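Local coordinates for protein endoglucanase (PDB 1DYS) that hydrolyses internal beta-1,4-glucosidic linkages of cellulose as a family 6 endoglucanase, contributing to the recycling of plant biomass, at residues A[139-144]-A[185-190]; A[181-186]-A[220-225]; A[232-237]-A[274-279]; A[245-250]-A[263-268]. All coordinates share one frame; numbering follows the deposited sequence.

Contact 1 (A[139-144]-A[185-190]); sequences DAIGNM and GWLGWA
The benzene half of the W186 indole lies against the first turn of helix 140-146, with G142 over one of its faces. G142 CA makes a CH-pi contact 4.0 Å from the centroid of the W186 six-membered ring, displaced toward its rim, and W186 CZ2 comes within 3.4 Å of G142 C. Only a glycine tolerates this approach, since a beta carbon here would point at the indole and collide with CE2. At the far end of the ring, W186 CZ3 is 3.7 Å from CG of D139, whose carboxylate plane is turned 47° from the indole. W186 CH2 lies 3.8 Å from ND2 of N143, with the amide at a steeper 73°. L187 supports the same glycine with its CD1, 3.9 Å from G142 CA. The reach of the indole follows from chi1 of W186 (-165°), which sets CG anti to the backbone N.

The next layer fixes these groups. T146 OG1, one turn further along the helix, is hydrogen-bonded to both W186 NE1 and G142 O and so restrains the rotation of the indole. N143 ND2 donates to D139 O over 2.9 Å from above the carbonyl plane, and N143 N shares that oxygen; N143 OD1 accepts from S94 OG. D139 N is bonded to D180 OD2. D139, probably a proton donor of the active site, stands just after strand 132-136 at the N-cap position of helix 140-146, without capping through its side chain. A carboxylic acid at a strand end beside a substrate-binding tryptophan is consistent with the catalytic cleft of family 6 glycoside hydrolases.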
loop_
_atom_site.group_PDB
_atom_site.type_symbol
_atom_site.label_atom_id
_atom_site.label_comp_id
_atom_site.label_asym_id
_atom_site.label_seq_id
_atom_site.Cartn_x
_atom_site.Cartn_y
_atom_site.Cartn_z
ATOM N N ASP A 139 6.560 -5.114 15.151
ATOM C CA ASP A 139 6.543 -3.861 15.850
ATOM C C ASP A 139 5.301 -3.621 16.699
ATOM O O ASP A 139 5.201 -2.512 17.207
ATOM C CB ASP A 139 6.774 -2.639 14.925
ATOM C CG ASP A 139 8.175 -2.688 14.360
ATOM O OD1 ASP A 139 9.048 -3.283 15.066
ATOM O OD2 ASP A 139 8.443 -2.127 13.273
ATOM N N ALA A 140 4.340 -4.550 16.791
ATOM C CA ALA A 140 3.117 -4.234 17.554
ATOM C C ALA A 140 3.487 -3.966 19.013
ATOM O O ALA A 140 3.005 -3.003 19.560
ATOM C CB ALA A 140 2.093 -5.362 17.458
ATOM N N ILE A 141 4.255 -4.866 19.610
ATOM C CA ILE A 141 4.633 -4.609 21.032
ATOM C C ILE A 141 5.417 -3.349 21.224
ATOM O O ILE A 141 5.225 -2.604 22.205
ATOM C CB ILE A 141 5.331 -5.869 21.538
ATOM C CG1 ILE A 141 4.268 -6.968 21.658
ATOM C CG2 ILE A 141 5.994 -5.644 22.903
ATOM C CD1 ILE A 141 4.870 -8.303 22.029
ATOM N N GLY A 142 6.286 -2.970 20.284
ATOM C CA GLY A 142 7.015 -1.704 20.353
ATOM C C GLY A 142 6.016 -0.550 20.454
ATOM O O GLY A 142 6.124 0.302 21.326
ATOM N N ASN A 143 5.042 -0.523 19.555
ATOM C CA ASN A 143 4.021 0.524 19.523
ATOM C C ASN A 143 3.185 0.518 20.798
ATOM O O ASN A 143 2.740 1.592 21.239
ATOM C CB ASN A 143 3.209 0.315 18.248
ATOM C CG ASN A 143 3.801 0.879 16.977
ATOM O OD1 ASN A 143 3.721 2.085 16.782
ATOM N ND2 ASN A 143 4.352 -0.001 16.153
ATOM N N MET A 144 2.963 -0.639 21.411
ATOM C CA MET A 144 2.235 -0.735 22.665
ATOM C C MET A 144 3.025 -0.202 23.861
ATOM O O MET A 144 2.420 0.515 24.682
ATOM C CB MET A 144 1.873 -2.182 22.981
ATOM C CG MET A 144 0.430 -2.582 22.764
ATOM S SD MET A 144 0.387 -4.369 22.552
ATOM C CE MET A 144 0.335 -4.498 20.767
ATOM N N GLY A 185 17.305 -1.247 19.605
ATOM C CA GLY A 185 17.276 0.193 19.643
ATOM C C GLY A 185 15.990 0.789 20.186
ATOM O O GLY A 185 15.920 1.947 20.616
ATOM N N TRP A 186 14.916 0.035 20.029
ATOM C CA TRP A 186 13.608 0.483 20.478
ATOM C C TRP A 186 13.358 0.050 21.921
ATOM O O TRP A 186 13.040 0.869 22.772
ATOM C CB TRP A 186 12.540 -0.179 19.574
ATOM C CG TRP A 186 11.163 0.416 19.655
ATOM C CD1 TRP A 186 10.532 1.019 20.708
ATOM C CD2 TRP A 186 10.189 0.429 18.579
ATOM N NE1 TRP A 186 9.259 1.436 20.362
ATOM C CE2 TRP A 186 9.043 1.078 19.045
ATOM C CE3 TRP A 186 10.207 -0.020 17.248
ATOM C CZ2 TRP A 186 7.900 1.280 18.268
ATOM C CZ3 TRP A 186 9.067 0.190 16.486
ATOM C CH2 TRP A 186 7.925 0.810 16.986
ATOM N N LEU A 187 13.457 -1.241 22.188
ATOM C CA LEU A 187 13.058 -1.831 23.448
ATOM C C LEU A 187 14.192 -2.467 24.261
ATOM O O LEU A 187 13.878 -3.118 25.273
ATOM C CB LEU A 187 12.032 -2.936 23.164
ATOM C CG LEU A 187 10.753 -2.492 22.439
ATOM C CD1 LEU A 187 9.798 -3.663 22.258
ATOM C CD2 LEU A 187 10.122 -1.362 23.224
ATOM N N GLY A 188 15.400 -2.257 23.792
ATOM C CA GLY A 188 16.583 -2.839 24.440
ATOM C C GLY A 188 17.174 -1.975 25.539
ATOM O O GLY A 188 18.029 -2.461 26.280
ATOM N N TRP A 189 16.785 -0.719 25.621
ATOM C CA TRP A 189 17.264 0.143 26.699
ATOM C C TRP A 189 16.896 -0.441 28.050
ATOM O O TRP A 189 15.930 -1.166 28.218
ATOM C CB TRP A 189 16.554 1.504 26.624
ATOM C CG TRP A 189 16.871 2.111 25.283
ATOM C CD1 TRP A 189 16.060 2.115 24.180
ATOM C CD2 TRP A 189 18.086 2.755 24.907
ATOM N NE1 TRP A 189 16.710 2.754 23.143
ATOM C CE2 TRP A 189 17.948 3.149 23.563
ATOM C CE3 TRP A 189 19.291 3.024 25.587
ATOM C CZ2 TRP A 189 18.958 3.823 22.876
ATOM C CZ3 TRP A 189 20.277 3.701 24.888
ATOM C CH2 TRP A 189 20.120 4.087 23.549
ATOM N N ALA A 190 17.662 -0.016 29.052
ATOM C CA ALA A 190 17.392 -0.429 30.429
ATOM C C ALA A 190 15.963 -0.221 30.872
ATOM O O ALA A 190 15.313 -1.144 31.361
ATOM C CB ALA A 190 18.342 0.417 31.296
#

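Contact 2 (A[181-186]-A[220-225])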
loop_
_atom_site.group_PDB
_atom_site.type_symbol
_atom_site.label_atom_id
_atom_site.label_comp_id
_atom_site.label_asym_id
_atom_site.label_seq_id
_atom_site.Cartn_x
_atom_site.Cartn_y
_atom_site.Cartn_z
ATOM N N VAL A 181 9.326 -8.529 19.012
ATOM C CA VAL A 181 9.671 -7.525 19.997
ATOM C C VAL A 181 10.620 -6.482 19.401
ATOM O O VAL A 181 11.497 -5.905 20.053
ATOM C CB VAL A 181 10.219 -8.124 21.312
ATOM C CG1 VAL A 181 9.204 -9.061 21.930
ATOM C CG2 VAL A 181 11.447 -8.992 21.013
ATOM N N ALA A 182 10.295 -5.979 18.199
ATOM C CA ALA A 182 10.967 -4.835 17.577
ATOM C C ALA A 182 12.460 -5.043 17.428
ATOM O O ALA A 182 12.883 -5.999 16.799
ATOM C CB ALA A 182 10.622 -3.586 18.396
ATOM N N ASN A 183 13.304 -4.148 17.966
ATOM C CA ASN A 183 14.755 -4.356 17.833
ATOM C C ASN A 183 15.371 -3.753 19.090
ATOM O O ASN A 183 14.709 -2.995 19.816
ATOM C CB ASN A 183 15.327 -3.774 16.554
ATOM C CG ASN A 183 15.334 -2.276 16.573
ATOM O OD1 ASN A 183 16.352 -1.664 16.910
ATOM N ND2 ASN A 183 14.220 -1.646 16.222
ATOM N N GLY A 184 16.675 -4.025 19.264
ATOM C CA GLY A 184 17.315 -3.531 20.500
ATOM C C GLY A 184 17.337 -2.028 20.679
ATOM O O GLY A 184 17.313 -1.529 21.808
ATOM N N GLY A 185 17.305 -1.247 19.605
ATOM C CA GLY A 185 17.276 0.193 19.643
ATOM C C GLY A 185 15.990 0.789 20.186
ATOM O O GLY A 185 15.920 1.947 20.616
ATOM N N TRP A 186 14.916 0.035 20.029
ATOM C CA TRP A 186 13.608 0.483 20.478
ATOM C C TRP A 186 13.358 0.050 21.921
ATOM O O TRP A 186 13.040 0.869 22.772
ATOM C CB TRP A 186 12.540 -0.179 19.574
ATOM C CG TRP A 186 11.163 0.416 19.655
ATOM C CD1 TRP A 186 10.532 1.019 20.708
ATOM C CD2 TRP A 186 10.189 0.429 18.579
ATOM N NE1 TRP A 186 9.259 1.436 20.362
ATOM C CE2 TRP A 186 9.043 1.078 19.045
ATOM C CE3 TRP A 186 10.207 -0.020 17.248
ATOM C CZ2 TRP A 186 7.900 1.280 18.268
ATOM C CZ3 TRP A 186 9.067 0.190 16.486
ATOM C CH2 TRP A 186 7.925 0.810 16.986
ATOM N N VAL A 220 13.496 -7.480 12.720
ATOM C CA VAL A 220 12.791 -7.683 11.450
ATOM C C VAL A 220 12.675 -6.334 10.756
ATOM O O VAL A 220 12.247 -5.315 11.270
ATOM C CB VAL A 220 11.401 -8.309 11.655
ATOM C CG1 VAL A 220 10.706 -8.358 10.286
ATOM C CG2 VAL A 220 11.568 -9.671 12.315
ATOM N N SER A 221 13.156 -6.286 9.517
ATOM C CA SER A 221 13.259 -5.118 8.684
ATOM C C SER A 221 14.277 -4.107 9.178
ATOM O O SER A 221 14.301 -3.052 8.555
ATOM C CB SER A 221 11.928 -4.377 8.484
ATOM O OG SER A 221 10.907 -5.351 8.202
ATOM N N ASN A 222 15.059 -4.445 10.188
ATOM C CA ASN A 222 16.034 -3.499 10.714
ATOM C C ASN A 222 17.405 -3.971 10.209
ATOM O O ASN A 222 17.514 -4.732 9.271
ATOM C CB ASN A 222 15.961 -3.250 12.217
ATOM C CG ASN A 222 16.235 -1.809 12.545
ATOM O OD1 ASN A 222 17.389 -1.387 12.506
ATOM N ND2 ASN A 222 15.201 -1.014 12.858
ATOM N N TYR A 223 18.415 -3.284 10.731
ATOM C CA TYR A 223 19.774 -3.411 10.230
ATOM C C TYR A 223 20.808 -3.631 11.329
ATOM O O TYR A 223 22.017 -3.536 11.022
ATOM C CB TYR A 223 20.088 -2.076 9.533
ATOM C CG TYR A 223 19.083 -1.580 8.517
ATOM C CD1 TYR A 223 17.983 -0.799 8.900
ATOM C CD2 TYR A 223 19.219 -1.926 7.173
ATOM C CE1 TYR A 223 17.066 -0.383 7.949
ATOM C CE2 TYR A 223 18.307 -1.490 6.220
ATOM C CZ TYR A 223 17.238 -0.729 6.638
ATOM O OH TYR A 223 16.344 -0.240 5.705
ATOM N N ASN A 224 20.362 -3.881 12.558
ATOM C CA ASN A 224 21.315 -4.074 13.652
ATOM C C ASN A 224 22.115 -5.359 13.441
ATOM O O ASN A 224 21.670 -6.308 12.818
ATOM C CB ASN A 224 20.570 -4.169 14.967
ATOM C CG ASN A 224 19.730 -2.986 15.370
ATOM O OD1 ASN A 224 20.004 -1.893 14.888
ATOM N ND2 ASN A 224 18.753 -3.180 16.259
ATOM N N PRO A 225 23.384 -5.322 13.845
ATOM C CA PRO A 225 24.232 -6.496 13.738
ATOM C C PRO A 225 23.851 -7.482 14.823
ATOM O O PRO A 225 23.393 -7.088 15.893
ATOM C CB PRO A 225 25.659 -5.948 13.988
ATOM C CG PRO A 225 25.355 -4.788 14.891
ATOM C CD PRO A 225 23.966 -4.228 14.594
HETATM O O HOH W 1 11.511 -7.210 14.722
HETATM O O HOH W 2 13.114 -4.326 13.980
#
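This is a polar, partly water-bridged contact between the loop and helix start after strand 175-180 and the loop after the neighbouring parallel strand 215-218. Its core is N183 OD1, gripped by two donors: N224 ND2 at 2.9 Å across the contact, and G185 N at 2.9 Å, which makes N183 the N-cap of helix 184-187. Both donors stand above the carbonyl plane. The side chain takes the crowded chi1 of 70°, with CG between the backbone N and the carbonyl carbon. On N222 the amide stacks against that of N183, planes 28° apart, with the two ND2 atoms 3.6 Å from each other. An alanine at N183 would remove the N183 amide and would probably leave the helix start uncapped and N224 held by E243 and R276 without it. Water 1 joins the backbones, 2.8 Å from A182 O and 2.8 Å from V220 N, which donates to it; water 2 lies 3.0 Å from V220 O. N183 and N222 are both probably substrate-binding.

N224 ND2 is also bonded to E243 OE2 at the start of helix 243-255, and N224 OD1 to R276 NH2. V220 packs on W52 of strand 51-53 and on D266 of strand 262-266, while V181 touches F263 of that last strand.

Contact 3 (A[232-237]-A[274-279])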
loop_
_atom_site.group_PDB
_atom_site.type_symbol
_atom_site.label_atom_id
_atom_site.label_comp_id
_atom_site.label_asym_id
_atom_site.label_seq_id
_atom_site.Cartn_x
_atom_site.Cartn_y
_atom_site.Cartn_z
ATOM N N PRO A 232 27.948 0.720 16.989
ATOM C CA PRO A 232 27.856 2.139 16.687
ATOM C C PRO A 232 27.747 2.956 17.944
ATOM O O PRO A 232 27.124 2.565 18.942
ATOM C CB PRO A 232 26.540 2.270 15.864
ATOM C CG PRO A 232 26.526 0.913 15.195
ATOM C CD PRO A 232 26.953 -0.087 16.261
ATOM N N PRO A 233 28.313 4.158 17.949
ATOM C CA PRO A 233 28.278 5.115 19.031
ATOM C C PRO A 233 26.924 5.451 19.602
ATOM O O PRO A 233 26.790 5.682 20.796
ATOM C CB PRO A 233 28.845 6.453 18.499
ATOM C CG PRO A 233 29.456 6.065 17.192
ATOM C CD PRO A 233 29.068 4.660 16.796
ATOM N N TYR A 234 25.875 5.450 18.776
ATOM C CA TYR A 234 24.527 5.749 19.207
ATOM C C TYR A 234 23.944 4.686 20.129
ATOM O O TYR A 234 22.909 4.931 20.778
ATOM C CB TYR A 234 23.690 6.061 17.971
ATOM C CG TYR A 234 23.508 4.966 16.953
ATOM C CD1 TYR A 234 22.961 3.748 17.325
ATOM C CD2 TYR A 234 23.842 5.150 15.621
ATOM C CE1 TYR A 234 22.764 2.767 16.384
ATOM C CE2 TYR A 234 23.660 4.153 14.676
ATOM C CZ TYR A 234 23.101 2.964 15.078
ATOM O OH TYR A 234 22.891 1.926 14.193
ATOM N N THR A 235 24.609 3.541 20.238
ATOM C CA THR A 235 24.226 2.477 21.160
ATOM C C THR A 235 24.872 2.689 22.539
ATOM O O THR A 235 24.682 1.882 23.460
ATOM C CB THR A 235 24.605 1.077 20.668
ATOM O OG1 THR A 235 26.036 0.947 20.739
ATOM C CG2 THR A 235 24.179 0.802 19.233
ATOM N N SER A 236 25.606 3.783 22.735
ATOM C CA SER A 236 26.210 4.089 24.029
ATOM C C SER A 236 25.140 4.268 25.100
ATOM O O SER A 236 24.108 4.905 24.869
ATOM C CB SER A 236 27.067 5.369 23.936
ATOM O OG SER A 236 28.425 4.968 23.959
ATOM N N GLY A 237 25.327 3.589 26.232
ATOM C CA GLY A 237 24.355 3.637 27.320
ATOM C C GLY A 237 23.314 2.528 27.200
ATOM O O GLY A 237 22.506 2.357 28.114
ATOM N N GLY A 274 28.819 3.617 9.652
ATOM C CA GLY A 274 28.334 4.945 9.330
ATOM C C GLY A 274 27.055 5.084 8.568
ATOM O O GLY A 274 26.663 6.178 8.111
ATOM N N ALA A 275 26.316 3.983 8.447
ATOM C CA ALA A 275 25.075 4.057 7.665
ATOM C C ALA A 275 24.022 4.876 8.373
ATOM O O ALA A 275 23.148 5.442 7.705
ATOM C CB ALA A 275 24.567 2.665 7.325
ATOM N N ARG A 276 24.011 4.886 9.700
ATOM C CA ARG A 276 22.978 5.653 10.394
ATOM C C ARG A 276 23.615 6.594 11.410
ATOM O O ARG A 276 24.566 6.171 12.036
ATOM C CB ARG A 276 22.130 4.649 11.193
ATOM C CG ARG A 276 21.217 3.819 10.297
ATOM C CD ARG A 276 20.192 3.117 11.163
ATOM N NE ARG A 276 20.739 1.900 11.745
ATOM C CZ ARG A 276 19.942 0.962 12.277
ATOM N NH1 ARG A 276 18.630 1.141 12.303
ATOM N NH2 ARG A 276 20.516 -0.115 12.796
ATOM N N SER A 277 23.087 7.805 11.594
ATOM C CA SER A 277 23.591 8.688 12.635
ATOM C C SER A 277 22.701 8.631 13.857
ATOM O O SER A 277 23.032 9.055 14.970
ATOM C CB SER A 277 23.681 10.127 12.084
ATOM O OG SER A 277 22.456 10.465 11.455
ATOM N N GLU A 278 21.497 8.072 13.676
ATOM C CA GLU A 278 20.513 7.916 14.734
ATOM C C GLU A 278 20.014 6.472 14.680
ATOM O O GLU A 278 19.757 5.974 13.576
ATOM C CB GLU A 278 19.353 8.884 14.558
ATOM C CG GLU A 278 19.682 10.325 14.231
ATOM C CD GLU A 278 19.360 11.308 15.334
ATOM O OE1 GLU A 278 18.305 11.140 15.982
ATOM O OE2 GLU A 278 20.152 12.255 15.559
ATOM N N TRP A 279 19.835 5.823 15.829
ATOM C CA TRP A 279 19.433 4.417 15.806
ATOM C C TRP A 279 18.038 4.198 15.243
ATOM O O TRP A 279 17.750 3.162 14.655
ATOM C CB TRP A 279 19.474 3.851 17.219
ATOM C CG TRP A 279 19.706 2.370 17.325
ATOM C CD1 TRP A 279 19.653 1.406 16.360
ATOM C CD2 TRP A 279 20.090 1.718 18.539
ATOM N NE1 TRP A 279 19.973 0.190 16.907
ATOM C CE2 TRP A 279 20.247 0.352 18.238
ATOM C CE3 TRP A 279 20.312 2.161 19.853
ATOM C CZ2 TRP A 279 20.587 -0.569 19.231
ATOM C CZ3 TRP A 279 20.651 1.257 20.834
ATOM C CH2 TRP A 279 20.790 -0.101 20.506
HETATM O O HOH W 3 23.628 1.614 11.923
#
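Two aromatic rings make the dense half of this contact between loops 232-237 and 274-279. Y234 brings its CE1 corner down on one face of the W279 indole, 3.2 Å from W279 CG. The rings are oblique, their planes 38° apart and the centroids of the phenol and the five-membered ring separated by 4.6 Å. Over the same indole face, T235 CG2 sits 3.8 Å from the centroid of the six-membered ring and almost on its normal, a CH-pi contact. The phenol is itself sandwiched: W279 CA lies above one face and P232 CB above the other, while R276 O meets its edge in plane, 3.4 Å from Y234 CE2. Y234 holds the crowded chi1 of 63°, and the 3-10 turn 233-235 is closed by P232 O, which accepts from both T235 N and T235 OG1, the latter at 2.7 Å.

The solvent side is looser. S277 and E278 are exposed, their first side-chain bonds leading away from 232-237, and S277 O comes only to 4.0 Å from Y234 CD2.

The polar end, at buried R276, is well bonded. Water 3 lies in the phenol plane and accepts from R276 NE at 2.9 Å while also bonding Y234 OH. The bent R276 chain carries NH1 to N222 OD1 and NH2 to N224 OD1, which W279 NE1 shares. R276 is thus a second-shell partner of N222, probably substrate-binding, and W279 reaches N224, which bonds N183: consistent with a place behind the substrate-binding loops of a family 6 cleft.

Contact 4 (A[245-250]-A[263-268]); sequences RYATNI and FIIDQS
One face of the F263 ring is covered by A247, whose CA sits over the ring centre, 3.7 Å from the centroid and 11° off the normal, a CH-pi contact. A247 CB rides over the same face toward the root of the ring, 3.5 Å from F263 CG. The far edge is met by I250: its CB is 3.5 Å from F263 CZ, and its CG2 reaches that edge in plane, the two side chains crossing at about a right angle. Obliquely to the F263 ring, Y246 CE2 stands 4.3 Å from F263 CE2. I265, two residues along the strand on the same side, adds CD1 at 4.2 Å from A247 CB. F263 reaches the helix with CG anti to its carbonyl carbon (chi1 -87°).

Helix 243-255 thereby lies along strand 262-266, running roughly antiparallel to it: the axes of 245-250 and 263-266 approach to 9.6 Å at 154°. Together with strand 215-218, whose S218 touches F263, they form a beta-alpha-beta unit of the parallel sheet. An alanine at F263 would remove the ring that A247 and I250 share and would probably weaken the seating of the helix on the sheet. At the strand's end, D266 OD1 accepts from S268 N, just beyond it, at 2.9 Å, an Asx turn.

The touching side-chain atoms are all carbon and the residues buried, so adhesion here rests on dispersion and burial of apolar surface. The polar end of Y246, its OH, is hydrogen-bonded to V181 O of the adjoining loop.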
loop_
_atom_site.group_PDB
_atom_site.type_symbol
_atom_site.label_atom_id
_atom_site.label_comp_id
_atom_site.label_asym_id
_atom_site.label_seq_id
_atom_site.Cartn_x
_atom_site.Cartn_y
_atom_site.Cartn_z
ATOM N N ARG A 245 22.947 -9.471 22.264
ATOM C CA ARG A 245 22.786 -9.040 23.653
ATOM C C ARG A 245 21.349 -8.624 23.937
ATOM O O ARG A 245 20.816 -8.816 25.028
ATOM C CB ARG A 245 23.784 -7.979 24.084
ATOM C CG ARG A 245 25.164 -8.657 24.264
ATOM C CD ARG A 245 26.196 -7.549 24.416
ATOM N NE ARG A 245 26.686 -7.117 23.095
ATOM C CZ ARG A 245 27.626 -6.176 23.000
ATOM N NH1 ARG A 245 28.072 -5.614 24.130
ATOM N NH2 ARG A 245 28.097 -5.801 21.825
ATOM N N TYR A 246 20.641 -8.131 22.905
ATOM C CA TYR A 246 19.220 -7.795 23.146
ATOM C C TYR A 246 18.446 -9.058 23.516
ATOM O O TYR A 246 17.694 -9.020 24.495
ATOM C CB TYR A 246 18.626 -7.128 21.904
ATOM C CG TYR A 246 17.145 -6.802 22.020
ATOM C CD1 TYR A 246 16.619 -6.123 23.098
ATOM C CD2 TYR A 246 16.275 -7.155 20.999
ATOM C CE1 TYR A 246 15.266 -5.828 23.209
ATOM C CE2 TYR A 246 14.924 -6.874 21.079
ATOM C CZ TYR A 246 14.430 -6.192 22.178
ATOM O OH TYR A 246 13.085 -5.938 22.293
ATOM N N ALA A 247 18.670 -10.147 22.769
ATOM C CA ALA A 247 18.014 -11.430 23.000
ATOM C C ALA A 247 18.269 -11.952 24.408
ATOM O O ALA A 247 17.350 -12.381 25.110
ATOM C CB ALA A 247 18.403 -12.466 21.952
ATOM N N THR A 248 19.532 -11.915 24.856
ATOM C CA THR A 248 19.835 -12.344 26.234
ATOM C C THR A 248 19.163 -11.484 27.289
ATOM O O THR A 248 18.656 -12.006 28.292
ATOM C CB THR A 248 21.372 -12.364 26.445
ATOM O OG1 THR A 248 21.893 -13.380 25.593
ATOM C CG2 THR A 248 21.727 -12.644 27.907
ATOM N N ASN A 249 19.039 -10.173 27.101
ATOM C CA ASN A 249 18.474 -9.247 28.056
ATOM C C ASN A 249 16.969 -9.480 28.174
ATOM O O ASN A 249 16.445 -9.518 29.278
ATOM C CB ASN A 249 18.779 -7.814 27.664
ATOM C CG ASN A 249 20.244 -7.453 27.886
ATOM O OD1 ASN A 249 20.954 -8.096 28.679
ATOM N ND2 ASN A 249 20.682 -6.428 27.174
ATOM N N ILE A 250 16.322 -9.623 27.003
ATOM C CA ILE A 250 14.896 -9.923 27.039
ATOM C C ILE A 250 14.715 -11.313 27.641
ATOM O O ILE A 250 13.882 -11.482 28.538
ATOM C CB ILE A 250 14.191 -9.832 25.667
ATOM C CG1 ILE A 250 14.113 -8.391 25.179
ATOM C CG2 ILE A 250 12.794 -10.464 25.776
ATOM C CD1 ILE A 250 13.161 -7.458 25.897
ATOM N N PHE A 263 14.765 -16.618 20.861
ATOM C CA PHE A 263 14.654 -15.640 19.778
ATOM C C PHE A 263 14.974 -16.196 18.399
ATOM O O PHE A 263 15.755 -17.115 18.234
ATOM C CB PHE A 263 15.699 -14.512 19.966
ATOM C CG PHE A 263 15.225 -13.400 20.844
ATOM C CD1 PHE A 263 15.022 -13.626 22.199
ATOM C CD2 PHE A 263 14.852 -12.155 20.359
ATOM C CE1 PHE A 263 14.543 -12.653 23.028
ATOM C CE2 PHE A 263 14.403 -11.162 21.186
ATOM C CZ PHE A 263 14.219 -11.383 22.551
ATOM N N ILE A 264 14.441 -15.546 17.367
ATOM C CA ILE A 264 14.876 -15.721 15.988
ATOM C C ILE A 264 15.229 -14.284 15.560
ATOM O O ILE A 264 14.528 -13.400 16.005
ATOM C CB ILE A 264 14.044 -16.400 14.919
ATOM C CG1 ILE A 264 12.634 -15.784 14.867
ATOM C CG2 ILE A 264 13.969 -17.894 15.258
ATOM C CD1 ILE A 264 11.655 -16.498 13.967
ATOM N N ILE A 265 16.387 -14.068 14.931
ATOM C CA ILE A 265 16.842 -12.686 14.703
ATOM C C ILE A 265 17.114 -12.473 13.224
ATOM O O ILE A 265 17.814 -13.222 12.569
ATOM C CB ILE A 265 18.175 -12.395 15.430
ATOM C CG1 ILE A 265 17.919 -12.426 16.940
ATOM C CG2 ILE A 265 18.725 -11.010 15.070
ATOM C CD1 ILE A 265 19.028 -11.987 17.840
ATOM N N ASP A 266 16.486 -11.437 12.652
ATOM C CA ASP A 266 16.611 -11.175 11.219
ATOM C C ASP A 266 18.022 -10.620 10.970
ATOM O O ASP A 266 18.442 -9.730 11.721
ATOM C CB ASP A 266 15.627 -10.050 10.837
ATOM C CG ASP A 266 15.345 -9.945 9.346
ATOM O OD1 ASP A 266 15.909 -10.649 8.482
ATOM O OD2 ASP A 266 14.488 -9.075 8.981
ATOM N N GLN A 267 18.692 -11.151 9.952
ATOM C CA GLN A 267 19.944 -10.560 9.488
ATOM C C GLN A 267 19.836 -10.397 7.979
ATOM O O GLN A 267 20.829 -10.335 7.276
ATOM C CB GLN A 267 21.212 -11.384 9.811
ATOM C CG GLN A 267 21.565 -11.419 11.293
ATOM C CD GLN A 267 22.112 -10.081 11.779
ATOM O OE1 GLN A 267 23.315 -9.821 11.681
ATOM N NE2 GLN A 267 21.229 -9.256 12.278
ATOM N N SER A 268 18.593 -10.208 7.455
ATOM C CA SER A 268 18.418 -9.998 6.018
ATOM C C SER A 268 19.198 -8.798 5.525
ATOM O O SER A 268 19.719 -8.806 4.402
ATOM C CB SER A 268 16.926 -9.768 5.700
ATOM O OG SER A 268 16.453 -8.652 6.485
#

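In the fold
Contacts 1 and 2 share G185 and W186, their centres about 9 Å apart, and meet where D139 OD1 lies 3.5 Å from A182 CA; together they place a probable proton donor of the active site beside substrate-binding residues. Contact 4 is about 8 Å from contact 2, centre to centre, and is tied to it by a probable hydrogen bond of 2.7 Å between V181 O and Y246 OH. Contact 3 lies farther out, about 13 Å from contact 2 between centres and joined to it by R276; G185 CA, shared by contacts 1 and 2, lies 3.3 Å from W279 CE2. Contacts 3 and 4 remain apart, about 7 Å between nearest atoms.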